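Local coordinates for viral structural protein 4 (Bombyx mori cytoplasmic polyhedrosis virus, PDB 6TZ0) that binds GTP and lies against the viral RNA-dependent RNA polymerase, whose transcription of the double-stranded RNA genome it probably assists, at residues S333-A338 / A347-Y352; N470-V475 / A496-T501; Y296-D301 / T544-E549; S308-I313 / M517-R522; D384-W389 / I457-N462. One frame throughout, in Å; residues are numbered along the deposited sequence.

Contact 1: residues S333-A338 / A347-Y352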
# COMPACT_ATOMS: atom_id res chain seq x y z
N SER B 333 11.49 18.59 19.16
CA SER B 333 10.77 18.02 20.29
C SER B 333 10.55 16.53 20.11
O SER B 333 10.41 15.81 21.11
CB SER B 333 9.44 18.73 20.48
OG SER B 333 8.56 18.43 19.42
N LYS B 334 10.50 16.05 18.87
CA LYS B 334 10.51 14.61 18.62
C LYS B 334 11.81 13.98 19.12
O LYS B 334 11.80 12.92 19.77
CB LYS B 334 10.32 14.36 17.12
CG LYS B 334 10.07 12.94 16.71
CD LYS B 334 9.82 12.89 15.21
CE LYS B 334 9.52 11.48 14.76
NZ LYS B 334 9.34 11.43 13.28
N PHE B 335 12.93 14.66 18.88
CA PHE B 335 14.20 14.20 19.44
C PHE B 335 14.22 14.27 20.96
O PHE B 335 14.77 13.37 21.61
CB PHE B 335 15.36 15.01 18.87
CG PHE B 335 16.68 14.72 19.53
CD1 PHE B 335 17.26 13.47 19.42
CD2 PHE B 335 17.34 15.70 20.25
CE1 PHE B 335 18.47 13.21 20.02
CE2 PHE B 335 18.55 15.43 20.85
CZ PHE B 335 19.11 14.19 20.73
N LEU B 336 13.64 15.31 21.55
CA LEU B 336 13.66 15.40 23.01
C LEU B 336 12.75 14.36 23.66
O LEU B 336 13.06 13.88 24.76
CB LEU B 336 13.26 16.80 23.46
CG LEU B 336 14.25 17.89 23.08
CD1 LEU B 336 13.78 19.23 23.60
CD2 LEU B 336 15.62 17.56 23.60
N GLU B 337 11.65 14.01 23.00
CA GLU B 337 10.83 12.89 23.44
C GLU B 337 11.61 11.58 23.37
O GLU B 337 11.46 10.72 24.25
CB GLU B 337 9.56 12.81 22.59
CG GLU B 337 8.66 11.62 22.87
CD GLU B 337 8.08 11.63 24.27
OE1 GLU B 337 7.84 12.72 24.82
OE2 GLU B 337 7.88 10.53 24.83
N ALA B 338 12.45 11.41 22.35
CA ALA B 338 13.30 10.22 22.32
C ALA B 338 14.38 10.25 23.40
O ALA B 338 14.79 9.20 23.89
CB ALA B 338 13.94 10.06 20.94
N ALA B 347 19.17 7.08 21.45
CA ALA B 347 18.59 8.24 20.78
C ALA B 347 19.69 9.04 20.13
O ALA B 347 20.71 9.34 20.76
CB ALA B 347 17.81 9.11 21.77
N THR B 348 19.50 9.40 18.86
CA THR B 348 20.55 10.05 18.09
C THR B 348 19.93 11.16 17.25
O THR B 348 18.87 10.97 16.65
CB THR B 348 21.27 9.04 17.19
OG1 THR B 348 21.73 7.94 17.99
CG2 THR B 348 22.47 9.67 16.51
N LEU B 349 20.58 12.33 17.23
CA LEU B 349 20.20 13.44 16.37
C LEU B 349 21.27 13.62 15.31
O LEU B 349 22.44 13.86 15.64
CB LEU B 349 20.03 14.73 17.16
CG LEU B 349 19.55 15.94 16.36
CD1 LEU B 349 18.13 15.71 15.90
CD2 LEU B 349 19.67 17.22 17.15
N VAL B 350 20.88 13.51 14.05
CA VAL B 350 21.79 13.77 12.93
C VAL B 350 21.60 15.20 12.48
O VAL B 350 20.48 15.61 12.15
CB VAL B 350 21.56 12.78 11.78
CG1 VAL B 350 22.48 13.11 10.62
CG2 VAL B 350 21.80 11.38 12.25
N VAL B 351 22.68 15.97 12.45
CA VAL B 351 22.65 17.38 12.08
C VAL B 351 23.54 17.57 10.86
O VAL B 351 24.75 17.38 10.93
CB VAL B 351 23.12 18.28 13.23
CG1 VAL B 351 23.15 19.72 12.78
CG2 VAL B 351 22.23 18.11 14.43
N TYR B 352 22.93 17.94 9.74
CA TYR B 352 23.68 18.27 8.53
C TYR B 352 23.90 19.77 8.44
O TYR B 352 23.06 20.57 8.83
CB TYR B 352 22.95 17.80 7.27
CG TYR B 352 22.84 16.31 7.14
CD1 TYR B 352 23.95 15.56 6.83
CD2 TYR B 352 21.62 15.67 7.27
CE1 TYR B 352 23.86 14.20 6.69
CE2 TYR B 352 21.52 14.32 7.12
CZ TYR B 352 22.65 13.59 6.84
OH TYR B 352 22.57 12.23 6.69
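Phe335 of the helix and Leu349 of the strand carry this contact, their side chains crossing at about a right angle. With CG anti to the backbone N (chi1 172°), the phenyl group leaves the helix toward the strand. Phe335 CB lies 4.1 Å from Leu349 CD1, and that same methyl stays at 4.0 Å from Phe335 CG. Phe335 CD1 is 3.8 Å from Leu349 CB. Phe335 CE1 comes to 3.6 Å from Leu349 CB and also meets the backbone of Thr348, and the tip, Phe335 CZ, is 3.7 Å from Leu349 CB. This methylene stands over the ring centre, 3.7 Å from Leu349 CB to the Phe335 centroid and 14° off the normal, a CH-pi contact. Strand 347-353 is the central strand of a five-stranded parallel sheet and runs straight into the GTP-binding P-loop; the segments 333-338 and 347-352 run nearly antiparallel (156°), the helix packing against the sheet. Tyr366 and Leu370 of helix 359-374, which follows the P-loop, also pack on Phe335. At the end of the helix segment Ala338 CB and Ala347 CB are 4.1 Å apart, and Ala347 CB rests 3.7 Å from Ala338 O.

Contact 2: residues N470-V475 / A496-T501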
# COMPACT_ATOMS: atom_id res chain seq x y z
N ASN B 470 29.54 0.43 9.10
CA ASN B 470 30.01 -0.36 10.23
C ASN B 470 30.67 0.51 11.29
O ASN B 470 30.63 0.16 12.47
CB ASN B 470 31.02 -1.40 9.76
CG ASN B 470 31.28 -2.46 10.81
OD1 ASN B 470 30.53 -2.60 11.76
ND2 ASN B 470 32.39 -3.16 10.66
N PHE B 471 31.31 1.61 10.89
CA PHE B 471 31.91 2.53 11.85
C PHE B 471 30.86 3.12 12.78
O PHE B 471 31.01 3.06 14.01
CB PHE B 471 32.65 3.64 11.11
CG PHE B 471 33.21 4.70 12.02
CD1 PHE B 471 34.34 4.46 12.77
CD2 PHE B 471 32.61 5.94 12.10
CE1 PHE B 471 34.86 5.44 13.58
CE2 PHE B 471 33.12 6.92 12.92
CZ PHE B 471 34.25 6.67 13.65
N TYR B 472 29.79 3.65 12.22
CA TYR B 472 28.75 4.20 13.08
C TYR B 472 27.94 3.11 13.78
O TYR B 472 27.39 3.37 14.86
CB TYR B 472 27.85 5.14 12.28
CG TYR B 472 28.56 6.43 11.97
CD1 TYR B 472 28.64 7.45 12.91
CD2 TYR B 472 29.20 6.63 10.75
CE1 TYR B 472 29.31 8.62 12.64
CE2 TYR B 472 29.87 7.80 10.47
CZ TYR B 472 29.91 8.80 11.42
OH TYR B 472 30.58 9.97 11.16
N TYR B 473 27.91 1.89 13.24
CA TYR B 473 27.31 0.77 13.96
C TYR B 473 28.11 0.40 15.20
O TYR B 473 27.55 0.22 16.28
CB TYR B 473 27.18 -0.43 13.03
CG TYR B 473 26.66 -1.68 13.70
CD1 TYR B 473 25.31 -1.81 13.99
CD2 TYR B 473 27.51 -2.72 14.02
CE1 TYR B 473 24.83 -2.95 14.60
CE2 TYR B 473 27.04 -3.86 14.63
CZ TYR B 473 25.70 -3.97 14.91
OH TYR B 473 25.24 -5.11 15.52
N MET B 474 29.42 0.24 15.05
CA MET B 474 30.26 -0.18 16.16
C MET B 474 30.54 0.94 17.15
O MET B 474 30.99 0.66 18.26
CB MET B 474 31.58 -0.75 15.64
CG MET B 474 31.47 -2.05 14.88
SD MET B 474 30.84 -3.41 15.86
CE MET B 474 32.22 -3.69 16.96
N VAL B 475 30.32 2.20 16.76
CA VAL B 475 30.38 3.26 17.76
C VAL B 475 29.04 3.40 18.48
O VAL B 475 29.00 3.54 19.70
CB VAL B 475 30.83 4.58 17.11
CG1 VAL B 475 30.71 5.74 18.07
CG2 VAL B 475 32.27 4.47 16.67
N ALA B 496 21.75 6.65 4.81
CA ALA B 496 21.80 5.20 4.81
C ALA B 496 22.95 4.65 5.64
O ALA B 496 23.10 3.43 5.75
CB ALA B 496 21.90 4.68 3.38
N THR B 497 23.76 5.51 6.22
CA THR B 497 25.03 5.12 6.80
C THR B 497 25.19 5.52 8.26
O THR B 497 25.65 4.70 9.06
CB THR B 497 26.13 5.74 5.94
OG1 THR B 497 26.06 5.20 4.61
CG2 THR B 497 27.47 5.45 6.49
N ILE B 498 24.78 6.74 8.64
CA ILE B 498 24.73 7.12 10.04
C ILE B 498 23.66 6.28 10.72
O ILE B 498 22.72 5.81 10.06
CB ILE B 498 24.45 8.63 10.20
CG1 ILE B 498 25.36 9.47 9.31
CG2 ILE B 498 24.70 9.13 11.61
CD1 ILE B 498 26.79 9.37 9.63
N ALA B 499 23.81 6.06 12.03
CA ALA B 499 22.98 5.15 12.80
C ALA B 499 21.50 5.53 12.75
O ALA B 499 21.12 6.64 12.38
CB ALA B 499 23.46 5.10 14.25
N ARG B 500 20.67 4.57 13.14
CA ARG B 500 19.24 4.63 12.90
C ARG B 500 18.55 5.66 13.79
O ARG B 500 18.55 5.54 15.02
CB ARG B 500 18.65 3.23 13.06
CG ARG B 500 19.12 2.48 14.28
CD ARG B 500 18.57 1.08 14.26
NE ARG B 500 19.09 0.29 13.16
CZ ARG B 500 18.56 -0.85 12.76
NH1 ARG B 500 17.48 -1.32 13.36
NH2 ARG B 500 19.09 -1.52 11.75
N THR B 501 18.01 6.69 13.16
CA THR B 501 17.36 7.82 13.82
C THR B 501 15.95 7.97 13.29
O THR B 501 15.52 7.29 12.36
CB THR B 501 18.11 9.13 13.58
OG1 THR B 501 18.06 9.45 12.19
CG2 THR B 501 19.52 9.02 13.99
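Tyr472 and Ile498 lie side by side and point the same way, the aromatic ring offering a face to the end of the isoleucine. Ile498 CD1 stands 3.7 Å from the Tyr472 centroid, 16° off the normal, and is displaced toward the CE2 and CZ side of the ring; Tyr472 CE2 lies 3.6 Å from Ile498 CD1. The opposite face is taken by Phe471, whose CD2 sits 3.6 Å above the plane of the Tyr472 ring near its rim, so the phenol is held flat between a neighbour on its own helix and a methyl from the loop. Both side chains start in the same manner, Tyr472 CG and Ile498 CG1 each anti to the carbonyl carbon (chi1 -73° and -49°), and the further bend of Ile498 swings CD1 over the ring. Nearer the backbone, Tyr472 CB rests against the loop itself, 3.9 Å from Thr497 O and 4.2 Å from Ala499 N. Helix 468-476 is thereby joined to the irregular connection between strands 484-489 and 504-507, two members of the parallel sheet; Val487 of the first strand touches both Tyr472 and Ile498. On the far part of the loop Arg500 forms a cation-pi pair with Phe94 of the RNA-dependent RNA polymerase. Between the side chains the meeting is an aliphatic methyl on an aromatic face with no polar bond to set direction, which suggests that shape and burial, with a weak CH-pi term, largely govern the fit between the two.

Contact 3: residues Y296-D301 / T544-E549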
# COMPACT_ATOMS: atom_id res chain seq x y z
N TYR B 296 22.50 33.55 18.12
CA TYR B 296 21.22 34.24 18.13
C TYR B 296 20.90 35.04 16.87
O TYR B 296 19.96 35.83 16.90
CB TYR B 296 21.13 35.16 19.36
CG TYR B 296 21.12 34.40 20.65
CD1 TYR B 296 19.97 33.77 21.09
CD2 TYR B 296 22.27 34.27 21.41
CE1 TYR B 296 19.95 33.06 22.26
CE2 TYR B 296 22.26 33.56 22.58
CZ TYR B 296 21.10 32.96 23.00
OH TYR B 296 21.10 32.25 24.18
N GLY B 297 21.61 34.84 15.77
CA GLY B 297 21.43 35.65 14.58
C GLY B 297 20.97 34.85 13.38
O GLY B 297 21.23 33.65 13.28
N VAL B 298 20.26 35.53 12.47
CA VAL B 298 19.83 34.99 11.18
C VAL B 298 20.03 36.07 10.13
O VAL B 298 19.49 37.18 10.28
CB VAL B 298 18.36 34.52 11.18
CG1 VAL B 298 17.93 34.14 9.79
CG2 VAL B 298 18.15 33.33 12.09
N ILE B 299 20.77 35.77 9.08
CA ILE B 299 20.95 36.70 7.97
C ILE B 299 19.75 36.63 7.05
O ILE B 299 19.34 35.55 6.61
CB ILE B 299 22.26 36.42 7.23
CG1 ILE B 299 23.44 36.86 8.09
CG2 ILE B 299 22.30 37.10 5.88
CD1 ILE B 299 24.76 36.41 7.59
N THR B 300 19.16 37.79 6.74
CA THR B 300 17.93 37.88 5.98
C THR B 300 18.16 38.10 4.49
O THR B 300 17.29 38.64 3.80
CB THR B 300 17.05 38.99 6.54
OG1 THR B 300 17.73 40.24 6.39
CG2 THR B 300 16.80 38.77 8.01
N ASP B 301 19.32 37.71 3.97
CA ASP B 301 19.66 37.93 2.57
C ASP B 301 19.78 36.60 1.84
O ASP B 301 19.78 35.53 2.45
CB ASP B 301 20.97 38.71 2.45
CG ASP B 301 20.83 40.14 2.88
OD1 ASP B 301 19.72 40.70 2.77
OD2 ASP B 301 21.84 40.72 3.32
N THR B 544 14.89 22.64 8.06
CA THR B 544 15.94 23.61 8.30
C THR B 544 15.76 24.23 9.68
O THR B 544 14.67 24.70 10.02
CB THR B 544 15.92 24.70 7.23
OG1 THR B 544 16.12 24.09 5.95
CG2 THR B 544 17.01 25.70 7.46
N VAL B 545 16.83 24.20 10.48
CA VAL B 545 16.80 24.65 11.87
C VAL B 545 17.95 25.63 12.07
O VAL B 545 19.07 25.37 11.61
CB VAL B 545 16.91 23.46 12.85
CG1 VAL B 545 16.89 23.93 14.26
CG2 VAL B 545 15.79 22.47 12.65
N TYR B 546 17.67 26.75 12.73
CA TYR B 546 18.68 27.72 13.15
C TYR B 546 19.12 27.43 14.57
O TYR B 546 18.44 26.71 15.30
CB TYR B 546 18.12 29.13 13.02
CG TYR B 546 17.91 29.57 11.60
CD1 TYR B 546 18.99 29.83 10.78
CD2 TYR B 546 16.64 29.78 11.10
CE1 TYR B 546 18.81 30.24 9.48
CE2 TYR B 546 16.45 30.20 9.81
CZ TYR B 546 17.54 30.43 9.00
OH TYR B 546 17.35 30.84 7.71
N PRO B 547 20.29 27.95 15.00
CA PRO B 547 20.74 27.70 16.39
C PRO B 547 19.83 28.22 17.49
O PRO B 547 19.70 27.54 18.52
CB PRO B 547 22.11 28.39 16.42
CG PRO B 547 22.59 28.30 15.06
CD PRO B 547 21.40 28.46 14.18
N PHE B 548 19.19 29.38 17.32
CA PHE B 548 18.32 29.87 18.38
C PHE B 548 17.07 29.01 18.50
O PHE B 548 16.49 28.91 19.59
CB PHE B 548 17.95 31.35 18.16
CG PHE B 548 16.90 31.58 17.10
CD1 PHE B 548 17.24 31.58 15.76
CD2 PHE B 548 15.59 31.85 17.46
CE1 PHE B 548 16.28 31.80 14.80
CE2 PHE B 548 14.63 32.07 16.50
CZ PHE B 548 14.97 32.05 15.18
N GLU B 549 16.68 28.35 17.41
CA GLU B 549 15.58 27.39 17.46
C GLU B 549 15.96 26.14 18.25
O GLU B 549 15.14 25.62 19.02
CB GLU B 549 15.16 27.04 16.04
CG GLU B 549 14.57 28.23 15.30
CD GLU B 549 14.22 27.92 13.86
OE1 GLU B 549 14.63 26.87 13.35
OE2 GLU B 549 13.51 28.74 13.25
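A buried, wholly apolar contact joins an edge strand of the four-stranded antiparallel sheet to the point where the last strand of the parallel sheet turns into the C-terminal helix. Val298 fills the junction with both methyls. Val298 CG2 lies over the centre of the Tyr546 ring, 3.8 Å from its centroid and 12° off the normal, and is also 3.6 Å from Phe548 CE1. Val298 CG1 approaches the outer end of the same phenol, 3.8 Å from Tyr546 CZ. Phe548 takes up the chi1 position between its backbone N and carbonyl carbon (77°), which turns its ring back toward Val298. At the margin Tyr296 CD1 meets Phe548 CB at 4.3 Å. Glu549 secures the turn from within: its OE1 accepts the Tyr546 N-H at 3.1 Å and 167°, from above the carboxylate plane. Its OE2 forms a salt bridge to Arg377 of the RNA-dependent RNA polymerase. Since Tyr546 is the N-cap residue of helix 547-556, the bond from its N-H to Glu549, three residues on, resembles the N3-to-N-cap half of a capping box, without the reciprocal side-chain bond, placed at the seam between the antiparallel sheet and the P-loop sheet.

Contact 4: residues S308-I313 / M517-R522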
# COMPACT_ATOMS: atom_id res chain seq x y z
N SER B 308 31.69 38.49 6.18
CA SER B 308 33.04 37.97 6.34
C SER B 308 33.61 38.47 7.66
O SER B 308 32.95 39.19 8.41
CB SER B 308 33.94 38.38 5.16
OG SER B 308 34.15 39.78 5.13
N ALA B 309 34.85 38.08 7.94
CA ALA B 309 35.52 38.51 9.16
C ALA B 309 35.91 39.97 9.13
O ALA B 309 36.24 40.53 10.19
CB ALA B 309 36.75 37.64 9.41
N ARG B 310 35.87 40.61 7.97
CA ARG B 310 36.23 42.01 7.81
C ARG B 310 35.02 42.93 7.86
O ARG B 310 35.14 44.12 7.56
CB ARG B 310 36.97 42.21 6.49
CG ARG B 310 38.28 41.46 6.44
CD ARG B 310 39.04 41.78 5.17
NE ARG B 310 38.29 41.40 3.97
CZ ARG B 310 38.31 40.18 3.44
NH1 ARG B 310 39.03 39.22 3.98
NH2 ARG B 310 37.60 39.93 2.35
N SER B 311 33.85 42.41 8.23
CA SER B 311 32.64 43.20 8.27
C SER B 311 32.58 44.05 9.52
O SER B 311 32.94 43.60 10.61
CB SER B 311 31.42 42.29 8.21
OG SER B 311 31.38 41.58 6.99
N THR B 312 32.11 45.28 9.36
CA THR B 312 31.88 46.20 10.47
C THR B 312 30.41 46.61 10.47
O THR B 312 29.69 46.39 9.50
CB THR B 312 32.77 47.44 10.37
OG1 THR B 312 32.45 48.16 9.18
CG2 THR B 312 34.23 47.04 10.33
N ILE B 313 29.98 47.20 11.58
CA ILE B 313 28.57 47.54 11.76
C ILE B 313 28.31 48.93 11.20
O ILE B 313 29.00 49.89 11.55
CB ILE B 313 28.18 47.47 13.24
CG1 ILE B 313 28.24 46.03 13.73
CG2 ILE B 313 26.80 47.99 13.44
CD1 ILE B 313 28.07 45.87 15.21
N MET B 517 35.73 29.61 3.92
CA MET B 517 36.73 28.68 3.44
C MET B 517 37.88 29.36 2.71
O MET B 517 39.01 28.87 2.77
CB MET B 517 36.10 27.62 2.54
CG MET B 517 35.30 26.60 3.33
SD MET B 517 36.41 25.94 4.58
CE MET B 517 35.34 24.87 5.49
N ARG B 518 37.64 30.47 2.03
CA ARG B 518 38.74 31.15 1.36
C ARG B 518 39.53 32.06 2.29
O ARG B 518 40.58 32.57 1.88
CB ARG B 518 38.26 31.96 0.16
CG ARG B 518 37.36 33.12 0.48
CD ARG B 518 37.23 34.02 -0.73
NE ARG B 518 36.64 33.34 -1.88
CZ ARG B 518 35.35 33.37 -2.19
NH1 ARG B 518 34.50 34.06 -1.44
NH2 ARG B 518 34.91 32.72 -3.26
N ASP B 519 39.07 32.27 3.51
CA ASP B 519 39.75 33.13 4.48
C ASP B 519 40.41 32.33 5.58
O ASP B 519 40.42 32.75 6.74
CB ASP B 519 38.79 34.15 5.07
CG ASP B 519 38.30 35.15 4.05
OD1 ASP B 519 39.04 35.39 3.07
OD2 ASP B 519 37.20 35.70 4.23
N ARG B 520 40.97 31.16 5.26
CA ARG B 520 41.62 30.33 6.26
C ARG B 520 42.80 29.62 5.62
O ARG B 520 43.02 29.69 4.41
CB ARG B 520 40.61 29.37 6.91
CG ARG B 520 39.85 28.46 5.95
CD ARG B 520 40.47 27.08 5.79
NE ARG B 520 40.67 26.41 7.07
CZ ARG B 520 39.72 25.77 7.75
NH1 ARG B 520 40.02 25.19 8.91
NH2 ARG B 520 38.48 25.70 7.29
N GLN B 521 43.56 28.91 6.45
CA GLN B 521 44.82 28.30 6.08
C GLN B 521 44.72 26.78 6.26
O GLN B 521 43.63 26.24 6.46
CB GLN B 521 45.97 28.89 6.90
CG GLN B 521 46.30 30.34 6.58
CD GLN B 521 45.40 31.33 7.29
OE1 GLN B 521 44.68 30.97 8.22
NE2 GLN B 521 45.43 32.58 6.85
N ARG B 522 45.88 26.12 6.18
CA ARG B 522 46.04 24.66 6.23
C ARG B 522 45.22 24.00 5.11
O ARG B 522 44.23 23.29 5.33
CB ARG B 522 45.69 24.11 7.63
CG ARG B 522 46.03 22.63 7.87
CD ARG B 522 47.53 22.39 7.93
NE ARG B 522 47.85 20.97 8.07
CZ ARG B 522 47.96 20.34 9.24
NH1 ARG B 522 47.78 21.00 10.37
NH2 ARG B 522 48.24 19.05 9.27
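Two groups grip Ser311 OG in the turn that carries Ser308 and Arg310 up to Asp519: it accepts the N-H of Ser308 at 3.2 Å and 155°, and it is bonded to Thr261 O on the neighbouring strand 255-261. Ser308 to Ser311 form a type I beta turn whose closing Ser311 N to Ser308 O bond is weak, and Arg310 N adds a weak bond of 3.4 Å to Ser308 OG. From this turn the arginine reaches across to Asp519 as a long salt bridge, Arg310 NH1 standing 3.9 Å from Asp519 OD1 and 4.0 Å from Asp519 OD2. The chain is bent at chi3 (-61°), and the guanidinium presents its edge, OD1 lying near its plane, while the carboxylate is turned 76° from that plane. At this separation, and with the planes so steeply turned, the pair is probably a charge attraction rather than a paired, side-on bond. Asp519 has a firmer partner in Gln515, whose NE2 bonds OD2 and whose side chain also packs on Ser308 and Arg310. Ser308 CB completes the approach, 4.3 Å from Asp519 OD2. The aspartate follows helix 513-518 and directly precedes Arg520, Gln521 and Arg522, which belong to one of the GTP sites of this protein, although no GTP is bound to this chain here; the arrangement is a long, weak ion pair between two loops, at the border of a nucleotide site.

Contact 5: residues D384-W389 / I457-N462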
# COMPACT_ATOMS: atom_id res chain seq x y z
N ASP B 384 33.99 15.23 10.86
CA ASP B 384 35.20 14.58 10.35
C ASP B 384 35.64 13.43 11.23
O ASP B 384 36.83 13.16 11.34
CB ASP B 384 36.32 15.60 10.21
CG ASP B 384 36.09 16.60 9.09
OD1 ASP B 384 35.43 16.24 8.10
OD2 ASP B 384 36.58 17.74 9.21
N ALA B 385 34.70 12.73 11.87
CA ALA B 385 35.09 11.67 12.81
C ALA B 385 35.56 10.42 12.08
O ALA B 385 36.62 9.87 12.40
CB ALA B 385 33.92 11.35 13.74
N TYR B 386 34.77 9.96 11.11
CA TYR B 386 35.15 8.79 10.32
C TYR B 386 36.38 9.05 9.47
O TYR B 386 37.19 8.14 9.28
CB TYR B 386 33.98 8.37 9.43
CG TYR B 386 34.30 7.21 8.53
CD1 TYR B 386 34.46 5.94 9.04
CD2 TYR B 386 34.44 7.39 7.16
CE1 TYR B 386 34.75 4.87 8.22
CE2 TYR B 386 34.73 6.33 6.33
CZ TYR B 386 34.88 5.07 6.86
OH TYR B 386 35.17 4.02 6.04
N GLY B 387 36.56 10.28 8.99
CA GLY B 387 37.74 10.59 8.21
C GLY B 387 39.01 10.57 9.03
O GLY B 387 40.02 9.99 8.62
N ARG B 388 38.98 11.18 10.22
CA ARG B 388 40.15 11.16 11.08
C ARG B 388 40.38 9.80 11.72
O ARG B 388 41.49 9.51 12.16
CB ARG B 388 40.02 12.23 12.17
CG ARG B 388 40.01 13.65 11.64
CD ARG B 388 40.04 14.64 12.78
NE ARG B 388 39.98 16.04 12.37
CZ ARG B 388 38.90 16.80 12.52
NH1 ARG B 388 37.82 16.32 13.11
NH2 ARG B 388 38.93 18.06 12.12
N TRP B 389 39.35 8.95 11.78
CA TRP B 389 39.54 7.57 12.19
C TRP B 389 40.23 6.76 11.09
O TRP B 389 41.21 6.05 11.34
CB TRP B 389 38.20 6.94 12.52
CG TRP B 389 38.27 5.52 12.93
CD1 TRP B 389 38.67 5.02 14.13
CD2 TRP B 389 37.98 4.39 12.10
NE1 TRP B 389 38.61 3.65 14.11
CE2 TRP B 389 38.20 3.24 12.88
CE3 TRP B 389 37.55 4.24 10.78
CZ2 TRP B 389 38.00 1.96 12.38
CZ3 TRP B 389 37.34 2.97 10.29
CH2 TRP B 389 37.57 1.85 11.09
N ILE B 457 32.12 7.12 -2.85
CA ILE B 457 31.17 6.00 -2.95
C ILE B 457 31.75 4.70 -2.41
O ILE B 457 31.00 3.85 -1.93
CB ILE B 457 30.69 5.87 -4.41
CG1 ILE B 457 29.52 4.90 -4.55
CG2 ILE B 457 31.79 5.42 -5.33
CD1 ILE B 457 28.30 5.34 -3.88
N ALA B 458 33.08 4.55 -2.40
CA ALA B 458 33.71 3.31 -1.95
C ALA B 458 33.57 3.08 -0.46
O ALA B 458 33.73 1.94 -0.01
CB ALA B 458 35.19 3.31 -2.32
N GLN B 459 33.25 4.11 0.31
CA GLN B 459 33.15 4.02 1.75
C GLN B 459 31.71 3.96 2.24
O GLN B 459 31.48 3.86 3.45
CB GLN B 459 33.86 5.20 2.39
CG GLN B 459 35.29 5.33 1.94
CD GLN B 459 36.12 4.14 2.33
OE1 GLN B 459 36.01 3.63 3.44
NE2 GLN B 459 36.94 3.67 1.41
N LEU B 460 30.74 4.01 1.33
CA LEU B 460 29.33 3.95 1.68
C LEU B 460 28.61 2.80 1.00
O LEU B 460 27.42 2.61 1.24
CB LEU B 460 28.63 5.26 1.30
CG LEU B 460 28.75 6.53 2.16
CD1 LEU B 460 30.09 7.21 2.00
CD2 LEU B 460 27.64 7.49 1.80
N GLU B 461 29.30 2.02 0.18
CA GLU B 461 28.66 1.09 -0.73
C GLU B 461 28.37 -0.26 -0.08
O GLU B 461 27.41 -0.93 -0.48
CB GLU B 461 29.56 0.90 -1.96
CG GLU B 461 28.93 0.18 -3.12
CD GLU B 461 29.87 0.08 -4.30
OE1 GLU B 461 31.03 0.53 -4.17
OE2 GLU B 461 29.45 -0.43 -5.36
N ASN B 462 29.16 -0.65 0.91
CA ASN B 462 29.05 -1.97 1.51
C ASN B 462 29.15 -1.91 3.03
O ASN B 462 29.13 -0.83 3.61
CB ASN B 462 30.13 -2.89 0.92
CG ASN B 462 31.53 -2.29 0.99
OD1 ASN B 462 31.75 -1.24 1.58
ND2 ASN B 462 32.47 -2.96 0.36
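The backbones of Tyr386 and Gln459 stay well apart, their CA atoms 10.0 Å from one another, and only the two long side chains bridge the gap. Tyr386 leaves the first turn of helix 385-393 and, its chi1 trans at 177°, sends the phenol out toward the loop. Gln459 curls back to meet it, its chain bent at chi2 (-62°). The two cross at about a right angle, ring and amide planes 32° apart, and the amide oxygen arrives at the edge of the ring near its plane. Tyr386 OH and Gln459 OE1 come within 2.8 Å, a close polar approach rather than an established hydrogen bond, because the hydroxyl is bonded to His466 O. Gln459 CB lies alongside at 4.2 Å from Tyr386 CE2, adding a little apolar contact. The loop is held at this point by backbone bonding between Gln459 and Glu468, and Tyr418 of helix 417-427 lies against both side chains. Elsewhere on the same loop, Ile361 of the RNA-dependent RNA polymerase chain packs on Ile457 and Leu460. Helix 385-393 follows edge strand 378-381 of the parallel sheet, with Asp384 at its N-cap, and the contact sits away from the GTP sites: it fastens an outer helix of this alpha/beta domain to the connection between helices 442-457 and 468-476.

How the contacts relate
Along the chain, contact 3 opens first, at 296-301, and contact 4 soon after, at 308-313; contact 4 closes at 517-522 and contact 3 at 544-549, so the first wholly encloses the second. Inside both lie three smaller loops that follow one another without crossing: contact 1, then contact 5, then contact 2. Contacts 3 and 4 join the antiparallel sheet region to the parallel-sheet domain, whereas the other three act within that domain. Contact 2 touches both of the other two, meeting contact 1 where Thr501 packs on Thr348 and Val350, and contact 5 where Phe471 packs on Tyr386 and Trp389, giving a continuous run from the central strand to the outer helices.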